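PDB 4INZ: soluble epoxide hydrolase from Bacillus megaterium, which is a soluble, single-chain enzyme of the alpha/beta hydrolase fold, built around a mostly parallel central beta-sheet. Local coordinates for residues S86-V91 with N222-T227; F123-P128 with P140-F145. The protein carries 1 engineered substitution. All coordinates share one frame; numbering follows the deposited sequence.

Contact 1 (S86-V91 with N222-T227); sequences SYEIDV and NLKIFT
Glu88 lays its carboxylate over the side-chain amide of Asn222, the two flat groups stacked with their planes only 18° apart. Glu88 CD lies 3.3 Å from Asn222 CG, and OE1 reaches back to Asn222 CB at 3.5 Å. Glu88 OE2 comes within 2.9 Å of Asn222 OD1; both are acceptors, so this approach is no hydrogen bond, and it probably costs some repulsion. The bend in the Glu88 chain at chi2 (-84°) folds the carboxylate over the amide. Lys224 may ease the crowding of oxygens: its NZ stands 4.5 Å from Glu88 OE2, beyond salt-bridge range but near enough to add favourable charge. The same NZ is tethered to its own segment by a weak hydrogen bond to Asn222 O at 3.1 Å.

The amide's other end is held by backbone. Asn222 ND2 gives a weak bond to Tyr87 O, 3.3 Å long and bent to 150° at the hydrogen, while its stronger partner is Leu84 O, a little earlier in the chain. Through these two carbonyls the asparagine amide grips the loop that runs into helix 89-102, whose N-cap position is occupied by Glu88. Tyr87 itself is buried, with its hydroxyl bonded to Ser215 OG and Pro81 O and its ring meeting that of Tyr219.

Helix 89-102 belongs to the hydrolase core, on the connection between strands 66-70 and 108-112. Residues 222-227 link helix 213-220 to helix 228-231, in the long helical insertion between strands 131-137 and 248-253 that forms the cap in this family. The residues leading into a core helix thus meet the C-terminal part of the cap, with Ile89 and Leu223 both leaning on helix 115-126.

Contact 2 (F123-P128 with P140-F145); sequences FAYRYP and PHPYTF
His141 turns NE2 to the hydroxyl of Tyr125, which arrives at the edge of the imidazole, near its plane, to make a 3.1 Å hydrogen bond between Tyr125 OH and His141 NE2; either atom could be the donor. The same hydroxyl is also bonded to Glu242 O. With CG anti to the backbone N (chi1 176°), the imidazole sits at the N-cap of helix 142-151 and directs its other nitrogen into the first turn. There, ND1 of His141 accepts from Thr144 N at 3.3 Å in a nearly straight bond (173°) lying in the ring plane, which fixes the rotation of the histidine.

Pro142 follows: its CD rests on one face of the His141 ring, and its CG touches Tyr125 CE2 at 4.2 Å.

Tyr125, His141 and Tyr143 form a buried aromatic cluster. It joins the last turn of helix 115-126, in the alpha/beta hydrolase core, to the helix with which the chain leaves strand 131-137 for the cap.

Tyr143 meets Tyr125 obliquely, with CE1 of each ring 4.1 Å from that of the other and the planes 54° apart. His141 CE1 lies at the Tyr143 edge, in its plane. The Tyr143 hydroxyl is bonded to Glu241 O, while Tyr270 meets the rings of both His141 and Tyr143.

How the contacts relate
The centres of the two contacts lie about 14 Å apart, and a salt bridge joins them directly: Asp90 OD1 of contact 1 is 2.8 Å from Arg126 NH1 of contact 2. Along the chain the order is 86-91, 123-128, 140-145, 222-227, so contact 2 falls wholly between the two halves of contact 1. In contact 1 the loop and N-cap before core helix 89-102 meet the cap near its C-terminal end, before helix 228-231; in contact 2 core helix 115-126 meets it at its first helix, 142-151. These are two of the places where the cap rests on the core, and their core helices are themselves linked.

Contact 1 (S86-V91 with N222-T227)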
loop_
_atom_site.group_PDB
_atom_site.type_symbol
_atom_site.label_atom_id
_atom_site.label_comp_id
_atom_site.label_asym_id
_atom_site.label_seq_id
_atom_site.Cartn_x
_atom_site.Cartn_y
_atom_site.Cartn_z
ATOM N N SER A 86 5.160 17.233 -3.867
ATOM C CA SER A 86 5.254 16.698 -2.513
ATOM C C SER A 86 4.831 15.234 -2.428
ATOM O O SER A 86 4.959 14.603 -1.372
ATOM C CB SER A 86 4.408 17.533 -1.552
ATOM O OG SER A 86 4.888 18.869 -1.493
ATOM N N TYR A 87 4.324 14.699 -3.538
ATOM C CA TYR A 87 3.789 13.334 -3.555
ATOM C C TYR A 87 4.434 12.467 -4.630
ATOM O O TYR A 87 3.878 11.446 -5.039
ATOM C CB TYR A 87 2.272 13.366 -3.714
ATOM C CG TYR A 87 1.621 14.146 -2.595
ATOM C CD1 TYR A 87 1.333 13.539 -1.375
ATOM C CD2 TYR A 87 1.338 15.499 -2.736
ATOM C CE1 TYR A 87 0.755 14.255 -0.335
ATOM C CE2 TYR A 87 0.768 16.219 -1.703
ATOM C CZ TYR A 87 0.478 15.594 -0.505
ATOM O OH TYR A 87 -0.085 16.321 0.524
ATOM N N GLU A 88 5.615 12.883 -5.077
ATOM C CA GLU A 88 6.401 12.115 -6.036
ATOM C C GLU A 88 7.100 10.934 -5.366
ATOM O O GLU A 88 7.424 10.985 -4.184
ATOM C CB GLU A 88 7.445 13.019 -6.701
ATOM C CG GLU A 88 6.848 14.063 -7.613
ATOM C CD GLU A 88 6.571 13.520 -9.007
ATOM O OE1 GLU A 88 6.779 12.304 -9.229
ATOM O OE2 GLU A 88 6.156 14.310 -9.884
ATOM N N ILE A 89 7.350 9.884 -6.139
ATOM C CA ILE A 89 7.906 8.638 -5.608
ATOM C C ILE A 89 9.196 8.818 -4.793
ATOM O O ILE A 89 9.360 8.186 -3.755
ATOM C CB ILE A 89 8.126 7.584 -6.725
ATOM C CG1 ILE A 89 8.542 6.236 -6.125
ATOM C CG2 ILE A 89 9.151 8.082 -7.748
ATOM C CD1 ILE A 89 7.436 5.543 -5.300
ATOM N N ASP A 90 10.110 9.676 -5.245
ATOM C CA ASP A 90 11.360 9.846 -4.512
ATOM C C ASP A 90 11.102 10.397 -3.108
ATOM O O ASP A 90 11.798 10.042 -2.151
ATOM C CB ASP A 90 12.329 10.769 -5.261
ATOM C CG ASP A 90 12.914 10.125 -6.509
ATOM O OD1 ASP A 90 12.726 8.912 -6.710
ATOM O OD2 ASP A 90 13.586 10.839 -7.286
ATOM N N VAL A 91 10.105 11.272 -2.995
ATOM C CA VAL A 91 9.742 11.855 -1.709
ATOM C C VAL A 91 9.159 10.785 -0.797
ATOM O O VAL A 91 9.548 10.662 0.365
ATOM C CB VAL A 91 8.726 12.997 -1.870
ATOM C CG1 VAL A 91 8.360 13.570 -0.503
ATOM C CG2 VAL A 91 9.304 14.081 -2.771
ATOM N N ASN A 222 1.001 12.010 -10.447
ATOM C CA ASN A 222 2.415 11.942 -10.798
ATOM C C ASN A 222 2.763 10.673 -11.564
ATOM O O ASN A 222 3.891 10.520 -12.030
ATOM C CB ASN A 222 3.291 12.030 -9.548
ATOM C CG ASN A 222 3.272 13.409 -8.926
ATOM O OD1 ASN A 222 3.238 14.416 -9.631
ATOM N ND2 ASN A 222 3.299 13.464 -7.602
ATOM N N LEU A 223 1.801 9.762 -11.688
ATOM C CA LEU A 223 2.053 8.496 -12.377
ATOM C C LEU A 223 2.428 8.709 -13.841
ATOM O O LEU A 223 1.834 9.536 -14.535
ATOM C CB LEU A 223 0.844 7.568 -12.273
ATOM C CG LEU A 223 0.537 7.041 -10.870
ATOM C CD1 LEU A 223 -0.795 6.305 -10.851
ATOM C CD2 LEU A 223 1.663 6.130 -10.400
ATOM N N LYS A 224 3.416 7.952 -14.303
ATOM C CA LYS A 224 3.866 8.041 -15.686
ATOM C C LYS A 224 3.510 6.751 -16.408
ATOM O O LYS A 224 4.374 5.923 -16.693
ATOM C CB LYS A 224 5.373 8.295 -15.743
ATOM C CG LYS A 224 5.794 9.607 -15.088
ATOM C CD LYS A 224 5.217 10.806 -15.836
ATOM C CE LYS A 224 4.536 11.796 -14.894
ATOM N NZ LYS A 224 5.468 12.402 -13.894
ATOM N N ILE A 225 2.222 6.578 -16.682
ATOM C CA ILE A 225 1.732 5.341 -17.279
ATOM C C ILE A 225 0.702 5.629 -18.350
ATOM O O ILE A 225 -0.137 4.783 -18.650
ATOM C CB ILE A 225 1.081 4.420 -16.218
ATOM C CG1 ILE A 225 -0.143 5.098 -15.588
ATOM C CG2 ILE A 225 2.101 4.023 -15.163
ATOM C CD1 ILE A 225 -0.927 4.202 -14.635
ATOM N N PHE A 226 0.771 6.823 -18.930
ATOM C CA PHE A 226 -0.268 7.265 -19.853
ATOM C C PHE A 226 0.208 7.433 -21.298
ATOM O O PHE A 226 -0.496 7.040 -22.227
ATOM C CB PHE A 226 -0.939 8.535 -19.322
ATOM C CG PHE A 226 -1.500 8.377 -17.936
ATOM C CD1 PHE A 226 -2.594 7.557 -17.711
ATOM C CD2 PHE A 226 -0.924 9.027 -16.858
ATOM C CE1 PHE A 226 -3.110 7.399 -16.436
ATOM C CE2 PHE A 226 -1.435 8.872 -15.581
ATOM C CZ PHE A 226 -2.529 8.057 -15.370
ATOM N N THR A 227 1.402 7.993 -21.488
ATOM C CA THR A 227 1.950 8.177 -22.839
ATOM C C THR A 227 2.613 6.912 -23.376
ATOM O O THR A 227 2.969 6.013 -22.612
ATOM C CB THR A 227 2.990 9.313 -22.894
ATOM O OG1 THR A 227 4.170 8.928 -22.173
ATOM C CG2 THR A 227 2.418 10.603 -22.305
#

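Contact 2 (F123-P128 with P140-F145)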
loop_
_atom_site.group_PDB
_atom_site.type_symbol
_atom_site.label_atom_id
_atom_site.label_comp_id
_atom_site.label_asym_id
_atom_site.label_seq_id
_atom_site.Cartn_x
_atom_site.Cartn_y
_atom_site.Cartn_z
ATOM N N PHE A 123 11.019 0.954 -2.624
ATOM C CA PHE A 123 11.931 1.125 -1.502
ATOM C C PHE A 123 12.821 -0.104 -1.301
ATOM O O PHE A 123 14.022 0.026 -1.054
ATOM C CB PHE A 123 11.159 1.420 -0.211
ATOM C CG PHE A 123 12.042 1.553 0.993
ATOM C CD1 PHE A 123 12.708 2.747 1.248
ATOM C CD2 PHE A 123 12.242 0.480 1.846
ATOM C CE1 PHE A 123 13.541 2.871 2.349
ATOM C CE2 PHE A 123 13.066 0.598 2.950
ATOM C CZ PHE A 123 13.722 1.796 3.200
ATOM N N ALA A 124 12.230 -1.295 -1.386
ATOM C CA ALA A 124 12.992 -2.532 -1.207
ATOM C C ALA A 124 14.057 -2.694 -2.290
ATOM O O ALA A 124 15.166 -3.158 -2.020
ATOM C CB ALA A 124 12.058 -3.746 -1.188
ATOM N N TYR A 125 13.717 -2.314 -3.517
ATOM C CA TYR A 125 14.663 -2.401 -4.624
ATOM C C TYR A 125 15.827 -1.426 -4.443
ATOM O O TYR A 125 16.980 -1.760 -4.720
ATOM C CB TYR A 125 13.961 -2.135 -5.960
ATOM C CG TYR A 125 13.459 -3.377 -6.667
ATOM C CD1 TYR A 125 14.263 -4.053 -7.586
ATOM C CD2 TYR A 125 12.180 -3.871 -6.427
ATOM C CE1 TYR A 125 13.807 -5.188 -8.240
ATOM C CE2 TYR A 125 11.718 -5.005 -7.075
ATOM C CZ TYR A 125 12.534 -5.659 -7.981
ATOM O OH TYR A 125 12.074 -6.787 -8.627
ATOM N N ARG A 126 15.522 -0.219 -3.981
ATOM C CA ARG A 126 16.539 0.818 -3.851
ATOM C C ARG A 126 17.329 0.687 -2.551
ATOM O O ARG A 126 18.520 0.996 -2.507
ATOM C CB ARG A 126 15.910 2.208 -3.946
ATOM C CG ARG A 126 15.239 2.504 -5.276
ATOM C CD ARG A 126 14.729 3.937 -5.329
ATOM N NE ARG A 126 14.098 4.248 -6.610
ATOM C CZ ARG A 126 13.445 5.379 -6.870
ATOM N NH1 ARG A 126 13.331 6.315 -5.932
ATOM N NH2 ARG A 126 12.900 5.572 -8.067
ATOM N N TYR A 127 16.663 0.229 -1.498
ATOM C CA TYR A 127 17.293 0.111 -0.187
ATOM C C TYR A 127 17.093 -1.281 0.400
ATOM O O TYR A 127 16.559 -1.418 1.502
ATOM C CB TYR A 127 16.714 1.143 0.786
ATOM C CG TYR A 127 16.990 2.590 0.436
ATOM C CD1 TYR A 127 18.130 3.232 0.907
ATOM C CD2 TYR A 127 16.098 3.323 -0.336
ATOM C CE1 TYR A 127 18.383 4.559 0.603
ATOM C CE2 TYR A 127 16.342 4.654 -0.643
ATOM C CZ TYR A 127 17.485 5.265 -0.173
ATOM O OH TYR A 127 17.734 6.587 -0.473
ATOM N N PRO A 128 17.533 -2.320 -0.325
ATOM C CA PRO A 128 17.295 -3.689 0.142
ATOM C C PRO A 128 17.894 -3.956 1.521
ATOM O O PRO A 128 17.434 -4.860 2.213
ATOM C CB PRO A 128 17.982 -4.549 -0.923
ATOM C CG PRO A 128 18.963 -3.631 -1.587
ATOM C CD PRO A 128 18.310 -2.293 -1.575
ATOM N N PRO A 140 0.965 -3.112 -7.215
ATOM C CA PRO A 140 1.825 -3.323 -8.384
ATOM C C PRO A 140 3.280 -3.679 -8.055
ATOM O O PRO A 140 3.953 -2.946 -7.326
ATOM C CB PRO A 140 1.762 -1.973 -9.096
ATOM C CG PRO A 140 1.617 -0.979 -7.955
ATOM C CD PRO A 140 0.759 -1.684 -6.915
ATOM N N HIS A 141 3.754 -4.800 -8.598
ATOM C CA HIS A 141 5.188 -5.059 -8.644
ATOM C C HIS A 141 5.761 -4.148 -9.725
ATOM O O HIS A 141 5.172 -4.018 -10.792
ATOM C CB HIS A 141 5.475 -6.525 -8.988
ATOM C CG HIS A 141 6.934 -6.830 -9.136
ATOM N ND1 HIS A 141 7.579 -6.822 -10.356
ATOM C CD2 HIS A 141 7.878 -7.134 -8.214
ATOM C CE1 HIS A 141 8.855 -7.115 -10.178
ATOM N NE2 HIS A 141 9.064 -7.305 -8.887
ATOM N N PRO A 142 6.898 -3.494 -9.450
ATOM C CA PRO A 142 7.415 -2.486 -10.386
ATOM C C PRO A 142 7.506 -2.955 -11.838
ATOM O O PRO A 142 7.233 -2.169 -12.748
ATOM C CB PRO A 142 8.805 -2.186 -9.829
ATOM C CG PRO A 142 8.638 -2.385 -8.353
ATOM C CD PRO A 142 7.710 -3.573 -8.225
ATOM N N TYR A 143 7.877 -4.209 -12.060
ATOM C CA TYR A 143 8.125 -4.670 -13.426
ATOM C C TYR A 143 6.933 -5.380 -14.053
ATOM O O TYR A 143 6.559 -5.078 -15.188
ATOM C CB TYR A 143 9.380 -5.547 -13.496
ATOM C CG TYR A 143 10.665 -4.775 -13.284
ATOM C CD1 TYR A 143 11.197 -4.613 -12.011
ATOM C CD2 TYR A 143 11.334 -4.191 -14.358
ATOM C CE1 TYR A 143 12.364 -3.901 -11.808
ATOM C CE2 TYR A 143 12.504 -3.480 -14.167
ATOM C CZ TYR A 143 13.015 -3.337 -12.892
ATOM O OH TYR A 143 14.181 -2.631 -12.698
ATOM N N THR A 144 6.332 -6.323 -13.332
ATOM C CA THR A 144 5.206 -7.046 -13.901
ATOM C C THR A 144 4.013 -6.130 -14.156
ATOM O O THR A 144 3.241 -6.364 -15.082
ATOM C CB THR A 144 4.778 -8.275 -13.055
ATOM O OG1 THR A 144 4.275 -7.848 -11.780
ATOM C CG2 THR A 144 5.952 -9.238 -12.864
ATOM N N PHE A 145 3.859 -5.082 -13.346
ATOM C CA PHE A 145 2.722 -4.186 -13.541
ATOM C C PHE A 145 2.787 -3.462 -14.879
ATOM O O PHE A 145 1.777 -3.329 -15.573
ATOM C CB PHE A 145 2.593 -3.161 -12.414
ATOM C CG PHE A 145 1.380 -2.290 -12.546
ATOM C CD1 PHE A 145 0.108 -2.845 -12.500
ATOM C CD2 PHE A 145 1.502 -0.920 -12.720
ATOM C CE1 PHE A 145 -1.017 -2.051 -12.619
ATOM C CE2 PHE A 145 0.377 -0.122 -12.839
ATOM C CZ PHE A 145 -0.882 -0.690 -12.793
#